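Local coordinates for protein nucleoside diphosphate kinase (Pyrobaculum aerophilum, PDB 1XQI) that transfers the gamma phosphate of ATP to nucleoside diphosphates, probably by a ping-pong mechanism through a phosphohistidine intermediate, at residues L19-P24 and E60-S65; V119-G124 and F186-E191; D155-A160 and R165-L170. The protein carries 6 engineered substitutions. All blocks are in the same frame, centred on the assembly; numbering follows the deposited sequence.

Contact 1. Residues L19-P24 and E60-S65; sequences LLILKP and ERFYPS. With TRS (2-amino-2-hydroxymethyl-propane-1,3-diol), chain D.
Ile21 and Phe62 approach from opposite directions, and the terminal methyl of the isoleucine is what reaches the ring. Ile21 CD1 lies 3.7 Å from both Phe62 CE1 and Phe62 CZ, approaching that bond obliquely. Phe62 extends its ring toward strand 17-22 because CG stands opposite the backbone N (chi1 172°). Leu19, on the same strand, adds a looser touch from its CD1, 4.3 Å from Phe62 CZ. Within segment 60-65, the Phe62 ring is set against Tyr63: Phe62 CD1 lies over the rim of one tyrosine face, while Tyr63 CE1 sits at the phenylalanine edge, in its plane. Phe62 also meets His172, the predicted phosphohistidine, edge to face.

Toward the end of the strand the contact turns polar. Lys23, extended beyond CG, brings CE to 4.5 Å from Tyr63 OH, and a Tris molecule, probably from the crystallisation liquor, bridges the two side chains. Tyr63 OH is hydrogen-bonded to Tris O2 at 2.9 Å, and Lys23 NZ donates to the same O2 in a weak bond. Since Lys23 probably binds ATP, as in relatives, this amine and phenol, reaching one hydroxyl, are consistent with a polar pocket near the nucleotide site.

Contact 2. Residues V119-G124 and F186-E191; sequences VMVLKG and FWFREE
The two methyls of Val119 form a blunt knob against the indole of Trp187, spread over one face of the ring system. Val119 CG1 stands over the five-membered ring of Trp187, 4.1 Å from its centroid and 21° off the normal, a CH-pi contact, while Val119 CG2 lies 4.2 Å above the ring plane, near its middle. The valine crosses the tryptophan at about a right angle, and the opposite indole face is met by Phe186 CD2 near the rim, so the indole is sandwiched between strand and helix residues.

Beside it the phenyl ring of Phe188 is wedged between Val119 and Val121, sliding past both in the reverse direction. Phe188 CE1 is the atom shared by the two valines, 3.7 Å from Val119 CG1 and 3.6 Å from Val121 CG2, both methyls meeting the ring obliquely. At the ring's outer end, next to CE1, Phe188 CZ lies 3.9 Å from Val119 O, which sits at the ring edge, in plane.

These residues join the end of helix 177-187 to strand 117-123 of the antiparallel sheet, the helix-on-sheet layering of the ferredoxin fold. Phe188, the first residue to leave helical geometry, turns with CG opposite its carbonyl carbon (chi1 -59°), which carries the ring down onto the strand. A serine in its place would probably open a gap beside Val119 and leave Val121 CG2 without its ring neighbour. Ala48 and Lys50 of the neighbouring strand 45-52 also touch the Phe188 side chain, and Lys50 NZ donates a hydrogen bond to Trp187 O.

Contact 3. Residues D155-A160 and R165-L170; sequences DSPDLA and RVVFNL
Asp155 and Arg165 meet from opposite directions, with carboxylate and guanidinium planes 28° apart. Traced outward from the backbone, the aspartate first brings CB to 3.9 Å from Phe168 O. CG, turned to the side opposite the backbone N (chi1 -156°), then lies in the guanidinium plane, at its edge. Of the two oxygens, OD1 takes a weak, long bond from Arg165 NH2. OD2 does more: Phe168 N donates to Asp155 OD2 at 2.6 Å, nearly in line with the CG-OD2 bond, and Arg165 NH1 reaches the same oxygen at 3.2 Å on its syn side, forming a salt bridge. Two donors therefore hold this oxygen of the buried aspartate, one backbone and one charged, and the CG1 methyl of Val167 packs against it as well.

The arrangement ties the start of helix 157-162 to the irregular chain that follows the helix and leads into strand 171-173, where the predicted phosphohistidine His172 sits. Phe168 is the centre of an inverse gamma turn, and the next residue, Asn169, probably binds ATP, as in relatives, so the Asp155 bond to Phe168 N holds the backbone just ahead of a probable nucleotide-site residue.

Arg165 is itself held on several sides. Its NH1 also donates to Val166 O, its NE forms a salt bridge with Glu163, and Ala160 CA lies over one face of the guanidinium, toward its rim, while Leu159 CD1 approaches its edge near NH2. The backbone joins in where Arg165 N donates to Ala160 O at 3.2 Å. On the helix side, Val167 CG2 packs 3.8 Å from Pro157 CA and 3.9 Å from Ala160 CB.

From the N terminus, strand 17-22 comes first, and contact 1 closes a loop holding helices 24-28 and 32-42 and strand 45-52, where helix 56-62 ends against the first strand. With that loop closed, the chain runs through the insert and helix 97-112 to strand 117-123, opening contact 2, which closes at the end of helix 177-187 and just beyond. Nested inside, contact 3 closes a short loop, four residues lying between its segments. Contacts 1 and 2 share the sheet, where Leu20 O and Met120 N probably hydrogen-bond, and Phe62 meets Trp187. Leu170 O probably accepts from Lys23 N, joining contacts 3 and 1; contacts 2 and 3 lie on opposite sides of the chain's centre.

Contact 1. Residues L19-P24 and E60-S65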
loop_
_atom_site.group_PDB
_atom_site.type_symbol
_atom_site.label_atom_id
_atom_site.label_comp_id
_atom_site.label_asym_id
_atom_site.label_seq_id
_atom_site.Cartn_x
_atom_site.Cartn_y
_atom_site.Cartn_z
ATOM N N LEU A 19 12.218 -6.437 4.404
ATOM C CA LEU A 19 10.790 -6.541 4.625
ATOM C C LEU A 19 10.423 -5.658 5.810
ATOM O O LEU A 19 11.029 -5.756 6.910
ATOM C CB LEU A 19 10.443 -8.005 4.922
ATOM C CG LEU A 19 9.012 -8.558 5.024
ATOM C CD1 LEU A 19 8.299 -8.060 6.241
ATOM C CD2 LEU A 19 8.231 -8.246 3.764
ATOM N N LEU A 20 9.421 -4.815 5.590
ATOM C CA LEU A 20 8.860 -3.991 6.639
ATOM C C LEU A 20 7.365 -4.275 6.797
ATOM O O LEU A 20 6.645 -4.356 5.815
ATOM C CB LEU A 20 9.126 -2.497 6.349
ATOM C CG LEU A 20 8.610 -1.650 7.519
ATOM C CD1 LEU A 20 9.701 -1.127 8.506
ATOM C CD2 LEU A 20 7.728 -0.559 6.961
ATOM N N ILE A 21 6.903 -4.420 8.040
ATOM C CA ILE A 21 5.464 -4.621 8.338
ATOM C C ILE A 21 4.945 -3.487 9.199
ATOM O O ILE A 21 5.488 -3.241 10.278
ATOM C CB ILE A 21 5.206 -5.912 9.142
ATOM C CG1 ILE A 21 5.898 -7.098 8.444
ATOM C CG2 ILE A 21 3.675 -6.119 9.345
ATOM C CD1 ILE A 21 5.728 -8.424 9.134
ATOM N N LEU A 22 3.928 -2.774 8.725
ATOM C CA LEU A 22 3.215 -1.863 9.597
ATOM C C LEU A 22 2.213 -2.737 10.349
ATOM O O LEU A 22 1.423 -3.436 9.729
ATOM C CB LEU A 22 2.551 -0.704 8.840
ATOM C CG LEU A 22 3.488 0.383 8.279
ATOM C CD1 LEU A 22 4.874 0.392 8.890
ATOM C CD2 LEU A 22 3.658 0.301 6.761
ATOM N N LYS A 23 2.289 -2.696 11.678
ATOM C CA LYS A 23 1.508 -3.554 12.602
ATOM C C LYS A 23 0.146 -2.946 12.854
ATOM O O LYS A 23 -0.080 -1.777 12.529
ATOM C CB LYS A 23 2.256 -3.701 13.932
ATOM C CG LYS A 23 3.708 -4.152 13.791
ATOM C CD LYS A 23 4.283 -4.609 15.135
ATOM C CE LYS A 23 5.608 -5.394 14.954
ATOM N NZ LYS A 23 6.353 -5.512 16.261
ATOM N N PRO A 24 -0.780 -3.713 13.427
ATOM C CA PRO A 24 -2.151 -3.175 13.434
ATOM C C PRO A 24 -2.344 -1.774 14.076
ATOM O O PRO A 24 -3.087 -0.945 13.510
ATOM C CB PRO A 24 -2.937 -4.262 14.127
ATOM C CG PRO A 24 -2.079 -5.550 13.890
ATOM C CD PRO A 24 -0.701 -5.060 14.030
ATOM N N GLU A 60 2.640 -17.344 13.550
ATOM C CA GLU A 60 3.395 -18.451 14.194
ATOM C C GLU A 60 4.550 -18.896 13.323
ATOM O O GLU A 60 5.654 -19.067 13.808
ATOM C CB GLU A 60 2.499 -19.663 14.530
ATOM C CG GLU A 60 2.319 -19.947 16.028
ATOM C CD GLU A 60 0.895 -20.453 16.400
ATOM O OE1 GLU A 60 0.737 -21.651 16.730
ATOM O OE2 GLU A 60 -0.076 -19.666 16.385
ATOM N N ARG A 61 4.316 -19.048 12.027
ATOM C CA ARG A 61 5.401 -19.470 11.130
ATOM C C ARG A 61 6.293 -18.346 10.638
ATOM O O ARG A 61 7.415 -18.613 10.209
ATOM C CB ARG A 61 4.897 -20.301 9.945
ATOM C CG ARG A 61 4.590 -21.759 10.292
ATOM C CD ARG A 61 3.934 -22.484 9.109
ATOM N NE ARG A 61 2.566 -21.994 8.869
ATOM C CZ ARG A 61 2.197 -21.172 7.873
ATOM N NH1 ARG A 61 3.083 -20.733 6.958
ATOM N NH2 ARG A 61 0.924 -20.780 7.783
ATOM N N PHE A 62 5.837 -17.101 10.693
ATOM C CA PHE A 62 6.688 -16.005 10.214
ATOM C C PHE A 62 7.814 -15.702 11.196
ATOM O O PHE A 62 8.950 -15.406 10.797
ATOM C CB PHE A 62 5.851 -14.747 9.960
ATOM C CG PHE A 62 6.672 -13.516 9.655
ATOM C CD1 PHE A 62 6.807 -12.504 10.602
ATOM C CD2 PHE A 62 7.313 -13.377 8.421
ATOM C CE1 PHE A 62 7.580 -11.359 10.339
ATOM C CE2 PHE A 62 8.066 -12.240 8.153
ATOM C CZ PHE A 62 8.208 -11.220 9.138
ATOM N N TYR A 63 7.486 -15.746 12.489
ATOM C CA TYR A 63 8.492 -15.593 13.543
ATOM C C TYR A 63 9.233 -16.862 13.776
ATOM O O TYR A 63 8.631 -17.909 13.698
ATOM C CB TYR A 63 7.872 -15.104 14.833
ATOM C CG TYR A 63 7.643 -13.661 14.722
ATOM C CD1 TYR A 63 6.366 -13.160 14.532
ATOM C CD2 TYR A 63 8.692 -12.790 14.747
ATOM C CE1 TYR A 63 6.146 -11.830 14.388
ATOM C CE2 TYR A 63 8.484 -11.435 14.617
ATOM C CZ TYR A 63 7.190 -10.964 14.437
ATOM O OH TYR A 63 6.953 -9.604 14.307
ATOM N N PRO A 64 10.552 -16.776 14.059
ATOM C CA PRO A 64 11.349 -18.012 14.237
ATOM C C PRO A 64 10.808 -18.858 15.363
ATOM O O PRO A 64 10.095 -18.353 16.246
ATOM C CB PRO A 64 12.739 -17.502 14.624
ATOM C CG PRO A 64 12.788 -16.069 14.038
ATOM C CD PRO A 64 11.368 -15.554 14.239
ATOM N N SER A 65 11.133 -20.148 15.327
ATOM C CA SER A 65 10.840 -21.002 16.448
ATOM C C SER A 65 12.127 -21.636 16.971
ATOM O O SER A 65 12.085 -22.605 17.736
ATOM C CB SER A 65 9.796 -22.015 16.036
ATOM O OG SER A 65 8.913 -21.416 15.082
HETATM C C TRS D . 10.732 -6.641 16.627
HETATM C C1 TRS D . 11.066 -7.611 17.768
HETATM C C2 TRS D . 10.078 -7.404 15.447
HETATM C C3 TRS D . 9.775 -5.619 17.193
HETATM N N TRS D . 11.961 -5.955 16.189
HETATM O O1 TRS D . 11.698 -6.845 18.808
HETATM O O2 TRS D . 8.742 -7.799 15.768
HETATM O O3 TRS D . 8.945 -6.307 18.137
#

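Contact 2. Residues V119-G124 and F186-E191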
loop_
_atom_site.group_PDB
_atom_site.type_symbol
_atom_site.label_atom_id
_atom_site.label_comp_id
_atom_site.label_asym_id
_atom_site.label_seq_id
_atom_site.Cartn_x
_atom_site.Cartn_y
_atom_site.Cartn_z
ATOM N N VAL A 119 2.304 -4.955 4.590
ATOM C CA VAL A 119 3.619 -5.526 4.364
ATOM C C VAL A 119 4.241 -4.855 3.133
ATOM O O VAL A 119 3.575 -4.681 2.098
ATOM C CB VAL A 119 3.520 -7.053 4.090
ATOM C CG1 VAL A 119 4.908 -7.700 4.176
ATOM C CG2 VAL A 119 2.617 -7.717 5.135
HETATM N N MSE A 120 5.509 -4.482 3.225
HETATM C CA MSE A 120 6.178 -3.871 2.061
HETATM C C MSE A 120 7.590 -4.401 1.966
HETATM O O MSE A 120 8.200 -4.855 2.947
HETATM C CB MSE A 120 6.135 -2.284 2.075
HETATM C CG MSE A 120 6.908 -1.606 3.222
HETATM SE SE MSE A 120 6.639 0.186 3.283
HETATM C CE MSE A 120 4.999 0.028 3.887
ATOM N N VAL A 121 8.108 -4.357 0.747
ATOM C CA VAL A 121 9.513 -4.691 0.525
ATOM C C VAL A 121 10.166 -3.428 0.024
ATOM O O VAL A 121 9.630 -2.754 -0.868
ATOM C CB VAL A 121 9.662 -5.835 -0.452
ATOM C CG1 VAL A 121 11.160 -6.115 -0.771
ATOM C CG2 VAL A 121 9.030 -7.088 0.140
ATOM N N LEU A 122 11.284 -3.085 0.628
ATOM C CA LEU A 122 11.995 -1.864 0.320
ATOM C C LEU A 122 13.352 -2.302 -0.206
ATOM O O LEU A 122 14.024 -3.153 0.422
ATOM C CB LEU A 122 12.180 -0.993 1.577
ATOM C CG LEU A 122 10.897 -0.337 2.092
ATOM C CD1 LEU A 122 11.029 -0.089 3.585
ATOM C CD2 LEU A 122 10.676 0.946 1.325
ATOM N N LYS A 123 13.713 -1.731 -1.356
ATOM C CA LYS A 123 14.935 -1.992 -2.089
ATOM C C LYS A 123 15.817 -0.723 -2.121
ATOM O O LYS A 123 15.362 0.413 -2.416
ATOM C CB LYS A 123 14.568 -2.417 -3.539
ATOM C CG LYS A 123 15.747 -2.898 -4.434
ATOM C CD LYS A 123 15.360 -2.865 -5.912
ATOM C CE LYS A 123 16.418 -3.482 -6.860
ATOM N NZ LYS A 123 16.066 -4.921 -7.137
ATOM N N GLY A 124 17.076 -0.903 -1.789
ATOM C CA GLY A 124 18.040 0.141 -2.000
ATOM C C GLY A 124 19.344 -0.280 -1.385
ATOM O O GLY A 124 19.400 -1.284 -0.632
ATOM N N PHE A 186 8.372 -15.539 2.369
ATOM C CA PHE A 186 7.233 -15.885 3.218
ATOM C C PHE A 186 5.938 -15.188 2.832
ATOM O O PHE A 186 4.909 -15.840 2.797
ATOM C CB PHE A 186 7.544 -15.623 4.705
ATOM C CG PHE A 186 6.413 -15.993 5.606
ATOM C CD1 PHE A 186 6.296 -17.291 6.098
ATOM C CD2 PHE A 186 5.423 -15.057 5.925
ATOM C CE1 PHE A 186 5.214 -17.648 6.901
ATOM C CE2 PHE A 186 4.354 -15.401 6.739
ATOM C CZ PHE A 186 4.247 -16.697 7.225
ATOM N N TRP A 187 5.993 -13.872 2.571
ATOM C CA TRP A 187 4.819 -13.043 2.239
ATOM C C TRP A 187 4.522 -12.837 0.750
ATOM O O TRP A 187 3.402 -12.491 0.420
ATOM C CB TRP A 187 4.969 -11.657 2.852
ATOM C CG TRP A 187 4.844 -11.589 4.335
ATOM C CD1 TRP A 187 5.837 -11.310 5.234
ATOM C CD2 TRP A 187 3.654 -11.780 5.096
ATOM N NE1 TRP A 187 5.339 -11.344 6.523
ATOM C CE2 TRP A 187 4.000 -11.613 6.469
ATOM C CE3 TRP A 187 2.327 -12.104 4.760
ATOM C CZ2 TRP A 187 3.066 -11.740 7.505
ATOM C CZ3 TRP A 187 1.390 -12.234 5.790
ATOM C CH2 TRP A 187 1.772 -12.062 7.156
ATOM N N PHE A 188 5.503 -13.009 -0.136
ATOM C CA PHE A 188 5.333 -12.687 -1.561
ATOM C C PHE A 188 5.760 -13.818 -2.499
ATOM O O PHE A 188 6.849 -14.378 -2.348
ATOM C CB PHE A 188 6.067 -11.367 -1.934
ATOM C CG PHE A 188 5.593 -10.163 -1.141
ATOM C CD1 PHE A 188 6.306 -9.721 -0.030
ATOM C CD2 PHE A 188 4.420 -9.512 -1.478
ATOM C CE1 PHE A 188 5.883 -8.655 0.722
ATOM C CE2 PHE A 188 3.967 -8.421 -0.728
ATOM C CZ PHE A 188 4.698 -7.988 0.376
ATOM N N ARG A 189 4.908 -14.151 -3.472
ATOM C CA ARG A 189 5.345 -15.012 -4.585
ATOM C C ARG A 189 6.343 -14.212 -5.413
ATOM O O ARG A 189 6.384 -12.995 -5.325
ATOM C CB ARG A 189 4.170 -15.439 -5.480
ATOM C CG ARG A 189 3.249 -16.540 -4.919
ATOM C CD ARG A 189 2.091 -15.969 -4.090
ATOM N NE ARG A 189 1.152 -15.099 -4.837
ATOM C CZ ARG A 189 0.092 -14.478 -4.289
ATOM N NH1 ARG A 189 -0.178 -14.630 -2.986
ATOM N NH2 ARG A 189 -0.712 -13.708 -5.032
ATOM N N GLU A 190 7.154 -14.887 -6.211
ATOM C CA GLU A 190 8.088 -14.211 -7.128
ATOM C C GLU A 190 7.446 -13.056 -7.909
ATOM O O GLU A 190 8.022 -11.977 -8.026
ATOM C CB GLU A 190 8.688 -15.239 -8.096
ATOM C CG GLU A 190 9.743 -16.112 -7.437
ATOM C CD GLU A 190 10.624 -15.282 -6.496
ATOM O OE1 GLU A 190 10.519 -15.473 -5.257
ATOM O OE2 GLU A 190 11.385 -14.413 -6.997
ATOM N N GLU A 191 6.233 -13.297 -8.399
ATOM C CA GLU A 191 5.529 -12.394 -9.299
ATOM C C GLU A 191 5.104 -11.082 -8.622
ATOM O O GLU A 191 4.860 -10.078 -9.297
ATOM C CB GLU A 191 4.293 -13.095 -9.905
ATOM C CG GLU A 191 4.554 -14.457 -10.583
ATOM C CD GLU A 191 4.282 -15.631 -9.636
ATOM O OE1 GLU A 191 3.120 -16.119 -9.584
ATOM O OE2 GLU A 191 5.236 -16.059 -8.945
#

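Contact 3. Residues D155-A160 and R165-L170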
loop_
_atom_site.group_PDB
_atom_site.type_symbol
_atom_site.label_atom_id
_atom_site.label_comp_id
_atom_site.label_asym_id
_atom_site.label_seq_id
_atom_site.Cartn_x
_atom_site.Cartn_y
_atom_site.Cartn_z
ATOM N N ASP A 155 5.184 4.355 23.665
ATOM C CA ASP A 155 5.102 3.093 24.369
ATOM C C ASP A 155 6.430 2.716 25.034
ATOM O O ASP A 155 7.508 3.162 24.624
ATOM C CB ASP A 155 4.609 1.976 23.460
ATOM C CG ASP A 155 3.976 0.838 24.247
ATOM O OD1 ASP A 155 3.470 1.103 25.381
ATOM O OD2 ASP A 155 3.975 -0.312 23.741
ATOM N N SER A 156 6.357 1.921 26.085
ATOM C CA SER A 156 7.585 1.484 26.744
ATOM C C SER A 156 7.454 0.062 27.319
ATOM O O SER A 156 6.314 -0.422 27.578
ATOM C CB SER A 156 7.969 2.491 27.819
ATOM O OG SER A 156 6.933 2.636 28.766
ATOM N N PRO A 157 8.591 -0.632 27.492
ATOM C CA PRO A 157 8.513 -2.022 27.950
ATOM C C PRO A 157 7.943 -2.232 29.352
ATOM O O PRO A 157 7.429 -3.299 29.615
ATOM C CB PRO A 157 9.970 -2.503 27.899
ATOM C CG PRO A 157 10.706 -1.481 27.094
ATOM C CD PRO A 157 9.982 -0.205 27.284
ATOM N N ASP A 158 8.023 -1.258 30.246
ATOM C CA ASP A 158 7.421 -1.396 31.583
ATOM C C ASP A 158 5.913 -1.511 31.492
ATOM O O ASP A 158 5.318 -2.427 32.046
ATOM C CB ASP A 158 7.785 -0.219 32.506
ATOM C CG ASP A 158 7.665 1.157 31.812
ATOM O OD1 ASP A 158 8.254 1.331 30.724
ATOM O OD2 ASP A 158 7.005 2.077 32.359
ATOM N N LEU A 159 5.306 -0.586 30.763
ATOM C CA LEU A 159 3.877 -0.562 30.544
ATOM C C LEU A 159 3.466 -1.872 29.897
ATOM O O LEU A 159 2.594 -2.554 30.400
ATOM C CB LEU A 159 3.512 0.612 29.623
ATOM C CG LEU A 159 2.271 1.496 29.795
ATOM C CD1 LEU A 159 1.703 1.834 28.388
ATOM C CD2 LEU A 159 1.192 0.939 30.754
ATOM N N ALA A 160 4.104 -2.228 28.787
ATOM C CA ALA A 160 3.786 -3.478 28.121
ATOM C C ALA A 160 3.803 -4.682 29.113
ATOM O O ALA A 160 2.851 -5.488 29.146
ATOM C CB ALA A 160 4.707 -3.709 26.925
ATOM N N ARG A 165 1.446 -7.941 27.600
ATOM C CA ARG A 165 1.490 -7.770 26.130
ATOM C C ARG A 165 2.914 -7.349 25.668
ATOM O O ARG A 165 3.792 -7.048 26.482
ATOM C CB ARG A 165 0.409 -6.795 25.625
ATOM C CG ARG A 165 0.483 -5.407 26.213
ATOM C CD ARG A 165 -0.295 -4.364 25.394
ATOM N NE ARG A 165 -0.139 -3.022 25.976
ATOM C CZ ARG A 165 0.856 -2.166 25.707
ATOM N NH1 ARG A 165 1.792 -2.457 24.816
ATOM N NH2 ARG A 165 0.890 -0.993 26.308
ATOM N N VAL A 166 3.143 -7.379 24.365
ATOM C CA VAL A 166 4.357 -6.879 23.783
ATOM C C VAL A 166 4.242 -5.351 23.608
ATOM O O VAL A 166 3.173 -4.741 23.735
ATOM C CB VAL A 166 4.624 -7.566 22.397
ATOM C CG1 VAL A 166 5.041 -9.056 22.581
ATOM C CG2 VAL A 166 3.378 -7.438 21.423
ATOM N N VAL A 167 5.390 -4.741 23.339
ATOM C CA VAL A 167 5.485 -3.315 23.037
ATOM C C VAL A 167 4.775 -3.032 21.704
ATOM O O VAL A 167 4.902 -3.801 20.717
ATOM C CB VAL A 167 6.962 -2.872 23.017
ATOM C CG1 VAL A 167 7.080 -1.393 22.634
ATOM C CG2 VAL A 167 7.583 -3.110 24.398
ATOM N N PHE A 168 4.010 -1.953 21.689
ATOM C CA PHE A 168 3.344 -1.523 20.470
ATOM C C PHE A 168 4.334 -0.633 19.720
ATOM O O PHE A 168 4.245 0.593 19.778
ATOM C CB PHE A 168 2.032 -0.799 20.820
ATOM C CG PHE A 168 0.839 -1.736 21.033
ATOM C CD1 PHE A 168 -0.478 -1.245 20.948
ATOM C CD2 PHE A 168 1.021 -3.097 21.266
ATOM C CE1 PHE A 168 -1.596 -2.090 21.122
ATOM C CE2 PHE A 168 -0.079 -3.963 21.439
ATOM C CZ PHE A 168 -1.389 -3.456 21.366
ATOM N N ASN A 169 5.314 -1.238 19.045
ATOM C CA ASN A 169 6.374 -0.465 18.420
ATOM C C ASN A 169 6.259 -0.291 16.891
ATOM O O ASN A 169 7.272 -0.149 16.184
ATOM C CB ASN A 169 7.708 -1.042 18.801
ATOM C CG ASN A 169 7.893 -2.441 18.308
ATOM O OD1 ASN A 169 8.793 -3.138 18.773
ATOM N ND2 ASN A 169 7.088 -2.867 17.350
ATOM N N LEU A 170 5.029 -0.346 16.398
ATOM C CA LEU A 170 4.636 0.134 15.048
ATOM C C LEU A 170 5.008 -0.777 13.914
ATOM O O LEU A 170 4.174 -1.013 13.065
ATOM C CB LEU A 170 5.147 1.552 14.760
ATOM C CG LEU A 170 4.902 2.542 15.887
ATOM C CD1 LEU A 170 5.595 3.844 15.531
ATOM C CD2 LEU A 170 3.406 2.720 16.164
#